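Side-chain contacts in N-acetylneuraminic acid outer membrane channel protein NanC (Escherichia coli, PDB 2WJR), which forms a monomeric, weakly anion-selective outer membrane channel that lets N-acetylneuraminic acid enter the bacterial cell: residues 134-139 with 173-178; 20-23 with 29-32; 74-77 with 82-85; 62-65 with 69-72. The protein carries 1 engineered substitution. All coordinates share one frame; numbering follows the deposited sequence.

Contact 1 of 4, residues 134-139 with 173-178. With OCT (N-octane), chain F.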
loop_
_atom_site.group_PDB
_atom_site.type_symbol
_atom_site.label_atom_id
_atom_site.label_comp_id
_atom_site.label_asym_id
_atom_site.label_seq_id
_atom_site.Cartn_x
_atom_site.Cartn_y
_atom_site.Cartn_z
ATOM N N THR A 134 -13.371 4.618 -3.318
ATOM C CA THR A 134 -13.044 6.042 -3.405
ATOM C C THR A 134 -14.339 6.784 -3.684
ATOM O O THR A 134 -15.054 6.447 -4.634
ATOM C CB THR A 134 -12.044 6.350 -4.530
ATOM O OG1 THR A 134 -10.854 5.591 -4.327
ATOM C CG2 THR A 134 -11.681 7.884 -4.551
ATOM N N TYR A 135 -14.637 7.764 -2.839
ATOM C CA TYR A 135 -15.901 8.493 -2.895
ATOM C C TYR A 135 -15.621 9.994 -2.908
ATOM O O TYR A 135 -15.175 10.583 -1.928
ATOM C CB TYR A 135 -16.794 8.104 -1.725
ATOM C CG TYR A 135 -18.056 8.927 -1.577
ATOM C CD1 TYR A 135 -18.507 9.299 -0.318
ATOM C CD2 TYR A 135 -18.787 9.346 -2.689
ATOM C CE1 TYR A 135 -19.664 10.035 -0.160
ATOM C CE2 TYR A 135 -19.969 10.088 -2.543
ATOM C CZ TYR A 135 -20.386 10.438 -1.263
ATOM O OH TYR A 135 -21.518 11.188 -1.063
ATOM N N HIS A 136 -15.853 10.590 -4.069
ATOM C CA HIS A 136 -15.773 12.038 -4.246
ATOM C C HIS A 136 -17.059 12.617 -3.680
ATOM O O HIS A 136 -18.123 12.564 -4.317
ATOM C CB HIS A 136 -15.608 12.385 -5.727
ATOM C CG HIS A 136 -14.408 11.760 -6.361
ATOM N ND1 HIS A 136 -13.122 11.976 -5.904
ATOM C CD2 HIS A 136 -14.294 10.942 -7.437
ATOM C CE1 HIS A 136 -12.270 11.310 -6.665
ATOM N NE2 HIS A 136 -12.956 10.661 -7.593
ATOM N N ILE A 137 -16.951 13.118 -2.455
ATOM C CA ILE A 137 -18.094 13.583 -1.666
ATOM C C ILE A 137 -18.633 14.881 -2.280
ATOM O O ILE A 137 -19.824 15.012 -2.559
ATOM C CB ILE A 137 -17.682 13.861 -0.209
ATOM C CG1 ILE A 137 -17.155 12.590 0.463
ATOM C CG2 ILE A 137 -18.854 14.422 0.588
ATOM C CD1 ILE A 137 -16.391 12.882 1.704
ATOM N N ASN A 138 -17.726 15.817 -2.507
ATOM C CA ASN A 138 -18.076 17.089 -3.161
ATOM C C ASN A 138 -16.828 17.681 -3.810
ATOM O O ASN A 138 -15.777 17.017 -3.880
ATOM C CB ASN A 138 -18.769 18.048 -2.168
ATOM C CG ASN A 138 -17.875 18.476 -1.010
ATOM O OD1 ASN A 138 -16.658 18.450 -1.099
ATOM N ND2 ASN A 138 -18.491 18.904 0.088
ATOM N N SER A 139 -16.921 18.915 -4.308
ATOM C CA SER A 139 -15.784 19.492 -5.012
ATOM C C SER A 139 -14.573 19.631 -4.098
ATOM O O SER A 139 -13.464 19.625 -4.583
ATOM C CB SER A 139 -16.145 20.841 -5.680
ATOM O OG SER A 139 -16.733 21.730 -4.747
ATOM N N GLN A 173 -8.969 13.486 1.395
ATOM C CA GLN A 173 -8.258 14.379 0.495
ATOM C C GLN A 173 -9.060 15.668 0.385
ATOM O O GLN A 173 -10.283 15.647 0.272
ATOM C CB GLN A 173 -8.140 13.771 -0.909
ATOM C CG GLN A 173 -7.327 12.495 -1.046
ATOM C CD GLN A 173 -7.536 11.833 -2.404
ATOM O OE1 GLN A 173 -8.244 12.356 -3.267
ATOM N NE2 GLN A 173 -6.921 10.673 -2.595
ATOM N N TYR A 174 -8.341 16.781 0.416
ATOM C CA TYR A 174 -8.918 18.098 0.260
ATOM C C TYR A 174 -8.420 18.649 -1.080
ATOM O O TYR A 174 -7.239 18.823 -1.259
ATOM C CB TYR A 174 -8.485 18.997 1.420
ATOM C CG TYR A 174 -8.832 20.458 1.221
ATOM C CD1 TYR A 174 -10.117 20.842 0.867
ATOM C CD2 TYR A 174 -7.874 21.445 1.387
ATOM C CE1 TYR A 174 -10.439 22.195 0.688
ATOM C CE2 TYR A 174 -8.183 22.791 1.217
ATOM C CZ TYR A 174 -9.467 23.154 0.865
ATOM O OH TYR A 174 -9.784 24.479 0.681
ATOM N N HIS A 175 -9.326 18.884 -2.023
ATOM C CA HIS A 175 -8.944 19.406 -3.338
ATOM C C HIS A 175 -8.821 20.936 -3.269
ATOM O O HIS A 175 -9.694 21.673 -3.725
ATOM C CB HIS A 175 -9.940 18.963 -4.409
ATOM C CG HIS A 175 -10.114 17.475 -4.477
ATOM N ND1 HIS A 175 -9.071 16.622 -4.772
ATOM C CD2 HIS A 175 -11.188 16.691 -4.244
ATOM C CE1 HIS A 175 -9.508 15.375 -4.747
ATOM N NE2 HIS A 175 -10.789 15.389 -4.425
ATOM N N MET A 176 -7.728 21.381 -2.672
ATOM C CA MET A 176 -7.451 22.801 -2.490
ATOM C C MET A 176 -7.383 23.450 -3.866
ATOM O O MET A 176 -8.044 24.446 -4.126
ATOM C CB MET A 176 -6.121 22.965 -1.754
ATOM C CG MET A 176 -5.794 24.378 -1.277
ATOM S SD MET A 176 -4.194 24.355 -0.458
ATOM C CE MET A 176 -3.127 24.283 -1.911
ATOM N N THR A 177 -6.594 22.830 -4.736
ATOM C CA THR A 177 -6.400 23.223 -6.124
ATOM C C THR A 177 -6.708 22.005 -7.007
ATOM O O THR A 177 -6.701 20.877 -6.525
ATOM C CB THR A 177 -4.927 23.603 -6.319
ATOM O OG1 THR A 177 -4.710 24.953 -5.880
ATOM C CG2 THR A 177 -4.508 23.461 -7.725
ATOM N N PRO A 178 -6.965 22.215 -8.307
ATOM C CA PRO A 178 -7.052 21.056 -9.198
ATOM C C PRO A 178 -5.752 20.258 -9.308
ATOM O O PRO A 178 -5.792 19.103 -9.693
ATOM C CB PRO A 178 -7.412 21.685 -10.541
ATOM C CG PRO A 178 -8.220 22.889 -10.152
ATOM C CD PRO A 178 -7.523 23.424 -8.937
HETATM C C1 OCT F . -16.973 9.281 4.341
HETATM C C2 OCT F . -18.215 8.463 3.982
HETATM C C3 OCT F . -19.363 9.361 3.508
HETATM C C4 OCT F . -19.770 10.419 4.547
HETATM C C5 OCT F . -19.835 11.837 3.960
HETATM C C6 OCT F . -21.261 12.396 3.941
HETATM C C7 OCT F . -21.308 13.803 4.539
HETATM C C8 OCT F . -20.592 14.815 3.642
#
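H175 lays CB and the CD2 edge of its imidazole against the backbone carbonyl of S139, with S139 O 3.6 Å from CB of H175 and close to the plane of the ring, at its edge. This is van der Waals contact. H136 comes up separately, its ND1 4.4 Å from NE2 of H175, the two rings meeting obliquely. What ties these nitrogens together is T142 OG1, to which both are hydrogen-bonded, so that one hydroxyl of the intervening strand satisfies two histidines. In H175 the ring stands opposite the carbonyl carbon across CA-CB (chi1 -56°), and this, with the ring turn at chi2, brings NE2 toward H136. The backbone beneath is kinked: H175 is the centre of an inverse gamma turn, closed by a weak bond from M176 N to Y174 O.

The side of 134-139 that meets the alkane, probably facing lipid, is quite different. Y135 offers its ring edge to n-octane, CE1 lying 3.7 Å from C3 of the alkane, while CG2 of I137 reaches C8 at 3.5 Å; CA of I137 also rests over one face of the Y135 ring. A classic bulge sets I137 and N138 together opposite F141, and OD1 of N138 accepts from the backbone N of D140 and of F141.

Strand 141-152 runs between the two segments, its backbone bonded to Y135 through F143 and to Q173 through T142, so the contact spans a strand at the periplasmic rim of the barrel.

Contact 2 of 4, residues 20-23 with 29-32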
loop_
_atom_site.group_PDB
_atom_site.type_symbol
_atom_site.label_atom_id
_atom_site.label_comp_id
_atom_site.label_asym_id
_atom_site.label_seq_id
_atom_site.Cartn_x
_atom_site.Cartn_y
_atom_site.Cartn_z
ATOM N N LYS A 20 6.765 9.800 -3.523
ATOM C CA LYS A 20 6.210 8.935 -4.551
ATOM C C LYS A 20 5.923 9.704 -5.829
ATOM O O LYS A 20 5.338 10.766 -5.784
ATOM C CB LYS A 20 4.922 8.316 -4.031
ATOM C CG LYS A 20 4.272 7.326 -4.969
ATOM C CD LYS A 20 3.084 6.682 -4.301
ATOM C CE LYS A 20 2.441 5.635 -5.175
ATOM N NZ LYS A 20 1.089 5.286 -4.661
ATOM N N VAL A 21 6.334 9.148 -6.956
ATOM C CA VAL A 21 6.046 9.751 -8.249
ATOM C C VAL A 21 5.308 8.733 -9.081
ATOM O O VAL A 21 5.781 7.606 -9.274
ATOM C CB VAL A 21 7.322 10.240 -8.974
ATOM C CG1 VAL A 21 7.909 11.434 -8.243
ATOM C CG2 VAL A 21 8.367 9.136 -9.047
ATOM N N SER A 22 4.142 9.124 -9.572
ATOM C CA SER A 22 3.329 8.218 -10.377
ATOM C C SER A 22 2.732 8.907 -11.606
ATOM O O SER A 22 2.444 10.104 -11.577
ATOM C CB SER A 22 2.198 7.633 -9.540
ATOM O OG SER A 22 1.349 8.664 -9.090
ATOM N N GLU A 23 2.486 8.112 -12.637
ATOM C CA GLU A 23 1.987 8.629 -13.922
ATOM C C GLU A 23 1.240 7.566 -14.700
ATOM O O GLU A 23 1.721 6.437 -14.824
ATOM C CB GLU A 23 3.186 9.094 -14.731
ATOM C CG GLU A 23 2.898 9.545 -16.109
ATOM C CD GLU A 23 4.013 10.429 -16.635
ATOM O OE1 GLU A 23 4.713 10.017 -17.585
ATOM O OE2 GLU A 23 4.200 11.523 -16.074
ATOM N N TRP A 29 -0.597 2.191 -19.995
ATOM C CA TRP A 29 0.474 1.913 -19.032
ATOM C C TRP A 29 0.398 2.875 -17.861
ATOM O O TRP A 29 0.050 4.056 -18.020
ATOM C CB TRP A 29 1.867 1.974 -19.672
ATOM C CG TRP A 29 2.127 0.790 -20.537
ATOM C CD1 TRP A 29 1.980 0.720 -21.891
ATOM C CD2 TRP A 29 2.535 -0.508 -20.108
ATOM N NE1 TRP A 29 2.262 -0.543 -22.333
ATOM C CE2 TRP A 29 2.620 -1.318 -21.262
ATOM C CE3 TRP A 29 2.848 -1.066 -18.863
ATOM C CZ2 TRP A 29 3.002 -2.662 -21.210
ATOM C CZ3 TRP A 29 3.218 -2.403 -18.808
ATOM C CH2 TRP A 29 3.296 -3.187 -19.975
ATOM N N TRP A 30 0.721 2.359 -16.671
ATOM C CA TRP A 30 0.784 3.166 -15.465
ATOM C C TRP A 30 1.994 2.712 -14.650
ATOM O O TRP A 30 2.300 1.528 -14.622
ATOM C CB TRP A 30 -0.492 3.009 -14.646
ATOM C CG TRP A 30 -0.555 3.872 -13.408
ATOM C CD1 TRP A 30 -1.066 5.122 -13.308
ATOM C CD2 TRP A 30 -0.087 3.519 -12.101
ATOM N NE1 TRP A 30 -0.949 5.571 -12.026
ATOM C CE2 TRP A 30 -0.346 4.605 -11.263
ATOM C CE3 TRP A 30 0.535 2.388 -11.573
ATOM C CZ2 TRP A 30 -0.013 4.602 -9.904
ATOM C CZ3 TRP A 30 0.872 2.381 -10.217
ATOM C CH2 TRP A 30 0.598 3.478 -9.405
ATOM N N ALA A 31 2.696 3.656 -14.042
ATOM C CA ALA A 31 3.853 3.338 -13.199
ATOM C C ALA A 31 4.032 4.309 -12.044
ATOM O O ALA A 31 3.582 5.467 -12.068
ATOM C CB ALA A 31 5.153 3.241 -14.004
ATOM N N SER A 32 4.718 3.808 -11.032
ATOM C CA SER A 32 4.997 4.559 -9.830
ATOM C C SER A 32 6.352 4.114 -9.288
ATOM O O SER A 32 6.735 2.946 -9.416
ATOM C CB SER A 32 3.907 4.290 -8.792
ATOM O OG SER A 32 4.027 5.167 -7.687
#
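This is a cross-strand contact within an antiparallel beta hairpin, between strands 14-24 and 29-40 in the transmembrane wall of the barrel. E23 and A31 form a hydrogen-bonded pair: E23 N donates to A31 O at 2.9 Å, and A31 N returns a bond of 3.0 Å to E23 O. The next pair, S22 with S32, is non-hydrogen-bonded and brings the backbones to a CA-CA distance of 4.1 Å. Here the CA-H of S22 is directed at A31 O, and the CA-H of S32 at V21 O.

On the face that bears the two serines, K20 crosses to the partner strand. Its chain is fully extended and leans over S32, leaving CE just 3.0 Å from OG of S32, a tight approach of a methylene to a hydroxyl. That hydroxyl is swung away from its own backbone N (chi1 -171°), which brings it within reach of both K20 CE and S22 CB. W30, also reaching across, covers the neighbouring part of the hairpin: E23 O sits over one face of the indole, 3.4 Å from CD1, while CZ2 touches CB of S22 at 3.8 Å from an oblique direction. The indole thus roofs a carbonyl that is already bonded to A31 N. Outside the two segments, K20 also touches D3 and E34, and W30 touches E57 and N59.

Up-and-down strand pairing with side chains alternating between two faces, K20, S22, W30 and S32 on one, V21, E23 and A31 on the other, is the architecture of a transmembrane porin barrel.

Contact 3 of 4, residues 74-77 with 82-85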
loop_
_atom_site.group_PDB
_atom_site.type_symbol
_atom_site.label_atom_id
_atom_site.label_comp_id
_atom_site.label_asym_id
_atom_site.label_seq_id
_atom_site.Cartn_x
_atom_site.Cartn_y
_atom_site.Cartn_z
ATOM N N MET A 74 2.748 -5.466 -11.581
ATOM C CA MET A 74 3.689 -5.958 -10.596
ATOM C C MET A 74 4.245 -4.846 -9.741
ATOM O O MET A 74 4.565 -3.756 -10.230
ATOM C CB MET A 74 4.845 -6.698 -11.253
ATOM C CG MET A 74 5.757 -7.359 -10.187
ATOM S SD MET A 74 6.806 -8.577 -10.910
ATOM C CE MET A 74 7.869 -7.531 -11.901
ATOM N N LEU A 75 4.352 -5.139 -8.449
ATOM C CA LEU A 75 5.042 -4.286 -7.506
ATOM C C LEU A 75 6.354 -4.962 -7.162
ATOM O O LEU A 75 6.374 -6.107 -6.669
ATOM C CB LEU A 75 4.206 -4.088 -6.236
ATOM C CG LEU A 75 4.891 -3.321 -5.107
ATOM C CD1 LEU A 75 5.091 -1.880 -5.515
ATOM C CD2 LEU A 75 4.091 -3.407 -3.838
ATOM N N THR A 76 7.442 -4.252 -7.411
ATOM C CA THR A 76 8.766 -4.753 -7.064
ATOM C C THR A 76 9.267 -3.937 -5.895
ATOM O O THR A 76 9.267 -2.712 -5.935
ATOM C CB THR A 76 9.736 -4.648 -8.228
ATOM O OG1 THR A 76 9.208 -5.335 -9.370
ATOM C CG2 THR A 76 11.089 -5.237 -7.836
ATOM N N HIS A 77 9.717 -4.626 -4.852
ATOM C CA HIS A 77 10.059 -3.998 -3.592
ATOM C C HIS A 77 11.556 -4.286 -3.307
ATOM O O HIS A 77 11.971 -5.438 -3.306
ATOM C CB HIS A 77 9.130 -4.563 -2.507
ATOM C CG HIS A 77 9.430 -4.115 -1.113
ATOM N ND1 HIS A 77 10.509 -4.582 -0.396
ATOM C CD2 HIS A 77 8.742 -3.307 -0.267
ATOM C CE1 HIS A 77 10.511 -4.025 0.805
ATOM N NE2 HIS A 77 9.447 -3.253 0.912
ATOM N N GLY A 82 16.944 -7.551 0.208
ATOM C CA GLY A 82 16.917 -7.930 -1.214
ATOM C C GLY A 82 15.637 -7.519 -1.959
ATOM O O GLY A 82 14.987 -6.531 -1.606
ATOM N N THR A 83 15.278 -8.293 -2.979
ATOM C CA THR A 83 14.183 -7.917 -3.881
ATOM C C THR A 83 12.983 -8.835 -3.689
ATOM O O THR A 83 13.121 -10.044 -3.517
ATOM C CB THR A 83 14.628 -7.941 -5.358
ATOM O OG1 THR A 83 15.757 -7.070 -5.536
ATOM C CG2 THR A 83 13.477 -7.503 -6.284
ATOM N N ARG A 84 11.800 -8.235 -3.697
ATOM C CA ARG A 84 10.551 -8.963 -3.554
ATOM C C ARG A 84 9.662 -8.602 -4.744
ATOM O O ARG A 84 9.454 -7.434 -5.005
ATOM C CB ARG A 84 9.876 -8.559 -2.260
ATOM C CG ARG A 84 8.574 -9.264 -1.963
ATOM C CD ARG A 84 7.864 -8.511 -0.849
ATOM N NE ARG A 84 7.103 -7.375 -1.393
ATOM C CZ ARG A 84 6.605 -6.364 -0.679
ATOM N NH1 ARG A 84 5.898 -5.415 -1.289
ATOM N NH2 ARG A 84 6.801 -6.276 0.630
ATOM N N TYR A 85 9.145 -9.615 -5.426
ATOM C CA TYR A 85 8.367 -9.418 -6.656
ATOM C C TYR A 85 6.899 -9.713 -6.378
ATOM O O TYR A 85 6.577 -10.787 -5.840
ATOM C CB TYR A 85 8.875 -10.356 -7.732
ATOM C CG TYR A 85 10.295 -10.089 -8.173
ATOM C CD1 TYR A 85 10.603 -8.973 -8.974
ATOM C CD2 TYR A 85 11.336 -10.933 -7.792
ATOM C CE1 TYR A 85 11.887 -8.728 -9.391
ATOM C CE2 TYR A 85 12.650 -10.682 -8.205
ATOM C CZ TYR A 85 12.908 -9.582 -9.010
ATOM O OH TYR A 85 14.196 -9.322 -9.420
HETATM O O HOH W 1 5.940 -6.968 -3.857
HETATM O O HOH W 2 12.577 -6.452 -0.446
#
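M74 begins the contact by resting its sulfur beside Y85, with SD 4.2 Å from CB of Y85. The sulfur lies obliquely to the aromatic ring, 5.5 Å from SD to the Y85 centroid and 69° off the ring normal, in a Met-aromatic contact. L75 points to the other face of the sheet, where CD2 meets the in-plane edge of the R84 guanidinium at NH1, 3.7 Å away. Its carbonyl also receives a proton from a water that in turn accepts from NE of R84, a bridge that helps set the rotation of the guanidinium.

T76 returns to the Y85 side. Its CG2 touches both CG2 of T83, at 3.6 Å, and CE1 of Y85, while T76 and Y85 form a non-hydrogen-bonded pair and point the same way, side by side.

H77 carries the largest part of the contact from this strand. Its backbone forms a hydrogen-bonded pair with R84, N and O each using bonds of 2.8 Å, from H77 N to R84 O and from R84 N to H77 O. The guanidinium then lies flat over one face of the imidazole, centres 4.1 Å apart and planes 25° from parallel; the bend of the arginine at chi3 (84°) folds it back over the ring. At the edge of the imidazole, ND1 shares a water with the carbonyls of H77 and G82. NH2 of R84 makes a salt bridge to the sulfonate of a buffer molecule, probably from the crystallisation liquor, and R106 lies close by.

A stacked arginine on the barrel face with L75 and H77 would be in keeping with the channel's weak anion selectivity, and the strands form one beta hairpin of the porin barrel.

Contact 4 of 4, residues 62-65 with 69-72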
loop_
_atom_site.group_PDB
_atom_site.type_symbol
_atom_site.label_atom_id
_atom_site.label_comp_id
_atom_site.label_asym_id
_atom_site.label_seq_id
_atom_site.Cartn_x
_atom_site.Cartn_y
_atom_site.Cartn_z
ATOM N N ILE A 62 -6.412 -2.336 -18.971
ATOM C CA ILE A 62 -7.267 -2.920 -20.006
ATOM C C ILE A 62 -8.696 -2.385 -19.833
ATOM O O ILE A 62 -9.357 -2.656 -18.826
ATOM C CB ILE A 62 -7.297 -4.458 -19.939
ATOM C CG1 ILE A 62 -5.886 -5.024 -19.968
ATOM C CG2 ILE A 62 -8.170 -5.066 -21.080
ATOM C CD1 ILE A 62 -5.828 -6.508 -19.564
ATOM N N LYS A 63 -9.169 -1.591 -20.801
ATOM C CA LYS A 63 -10.518 -1.027 -20.700
ATOM C C LYS A 63 -11.519 -2.086 -21.115
ATOM O O LYS A 63 -11.543 -2.507 -22.280
ATOM C CB LYS A 63 -10.702 0.214 -21.598
ATOM C CG LYS A 63 -9.983 1.472 -21.115
ATOM C CD LYS A 63 -10.177 2.642 -22.121
ATOM N N LEU A 64 -12.356 -2.530 -20.182
ATOM C CA LEU A 64 -13.389 -3.488 -20.547
ATOM C C LEU A 64 -14.585 -2.747 -21.135
ATOM O O LEU A 64 -15.161 -3.202 -22.106
ATOM C CB LEU A 64 -13.800 -4.369 -19.371
ATOM C CG LEU A 64 -12.686 -5.236 -18.774
ATOM C CD1 LEU A 64 -13.325 -6.278 -17.868
ATOM C CD2 LEU A 64 -11.834 -5.896 -19.828
ATOM N N ASP A 65 -14.942 -1.628 -20.522
ATOM C CA ASP A 65 -15.893 -0.662 -21.073
ATOM C C ASP A 65 -15.577 0.687 -20.435
ATOM O O ASP A 65 -14.473 0.856 -19.911
ATOM C CB ASP A 65 -17.357 -1.113 -20.882
ATOM C CG ASP A 65 -17.813 -1.110 -19.437
ATOM O OD1 ASP A 65 -18.971 -1.501 -19.215
ATOM O OD2 ASP A 65 -17.055 -0.693 -18.537
ATOM N N THR A 69 -12.151 -1.613 -15.632
ATOM C CA THR A 69 -10.748 -1.753 -16.038
ATOM C C THR A 69 -10.097 -2.933 -15.286
ATOM O O THR A 69 -10.329 -3.108 -14.095
ATOM C CB THR A 69 -9.949 -0.467 -15.713
ATOM O OG1 THR A 69 -10.567 0.664 -16.344
ATOM C CG2 THR A 69 -8.468 -0.545 -16.231
ATOM N N VAL A 70 -9.306 -3.724 -15.994
ATOM C CA VAL A 70 -8.505 -4.798 -15.398
ATOM C C VAL A 70 -7.053 -4.380 -15.576
ATOM O O VAL A 70 -6.624 -4.049 -16.714
ATOM C CB VAL A 70 -8.749 -6.178 -16.084
ATOM C CG1 VAL A 70 -7.844 -7.298 -15.483
ATOM C CG2 VAL A 70 -10.203 -6.582 -15.942
ATOM N N ARG A 71 -6.299 -4.408 -14.475
ATOM C CA ARG A 71 -4.882 -4.034 -14.474
ATOM C C ARG A 71 -3.966 -5.175 -14.003
ATOM O O ARG A 71 -3.730 -5.329 -12.791
ATOM C CB ARG A 71 -4.646 -2.825 -13.576
ATOM C CG ARG A 71 -5.208 -1.525 -14.101
ATOM C CD ARG A 71 -5.109 -0.430 -13.050
ATOM N NE ARG A 71 -5.742 0.811 -13.472
ATOM C CZ ARG A 71 -5.148 1.804 -14.135
ATOM N NH1 ARG A 71 -5.856 2.892 -14.425
ATOM N NH2 ARG A 71 -3.864 1.737 -14.503
ATOM N N PRO A 72 -3.418 -5.948 -14.952
ATOM C CA PRO A 72 -2.290 -6.810 -14.625
ATOM C C PRO A 72 -1.103 -5.934 -14.315
ATOM O O PRO A 72 -0.913 -4.890 -14.943
ATOM C CB PRO A 72 -2.084 -7.622 -15.902
ATOM C CG PRO A 72 -2.658 -6.791 -16.967
ATOM C CD PRO A 72 -3.817 -6.099 -16.359
HETATM O O HOH W 3 -12.682 1.920 -18.093
#
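I62 and P72 meet at about a right angle: the delta methyl of I62 comes against the pyrrolidine ring, with CD1 of I62 3.8 Å from CD of P72. CG1 of I62 stands opposite its own carbonyl carbon (chi1 -54°), and from there the chain passes over V70 O on its way to the proline. On the same side, just past the end of the strand, L64 leans obliquely over V70, CD1 of L64 touching CG2 of V70 at 3.7 Å. V70 has CG1 opposite its backbone N, which leaves CG2 as the branch turned toward the leucine. I62, L64, V70 and P72 therefore make a small apolar patch on the surface.

Beneath these side chains, I62 and V70 are an antiparallel hydrogen-bonded pair, with I62 N to V70 O at 2.8 Å and V70 N to I62 O at 3.0 Å. T69 lies on the other face; its CG2 packs 3.5 Å from I62 O, while OG1 shares a water with the carbonyl of D65. The carboxylate of D65 turns back on the chain, OD2 accepting from the backbone N of both Q67 and W68.

The segments form the periplasmic end of the hairpin of strands 53-63 and 68-79. Beyond T69 and R71 the sheet continues to strand 82-96, against whose V89 and L91 V70 also packs, and R71 reaches back to N59 of strand 53-63.

In the fold
Along the chain the order is contact 2, contact 4, contact 3, contact 1, each closing before the next opens. Contacts 2, 3 and 4 are hairpins of successive strands around one antiparallel barrel wall: contact 4 and contact 3 share strand 68-79, and contact 2 adjoins contact 4 through neighbouring strands 29-40 and 53-63, touching where CB of W30 lies 3.6 Å from NH2 of R71. Contact 1, reaching across strand 141-152, lies apart; its centre is about 32 Å from that of contact 3, on opposite sides of the chain's centre. Contacts 1 and 4 mark the periplasmic rim and contact 3 approaches the extracellular end, so together they sample the length of the channel.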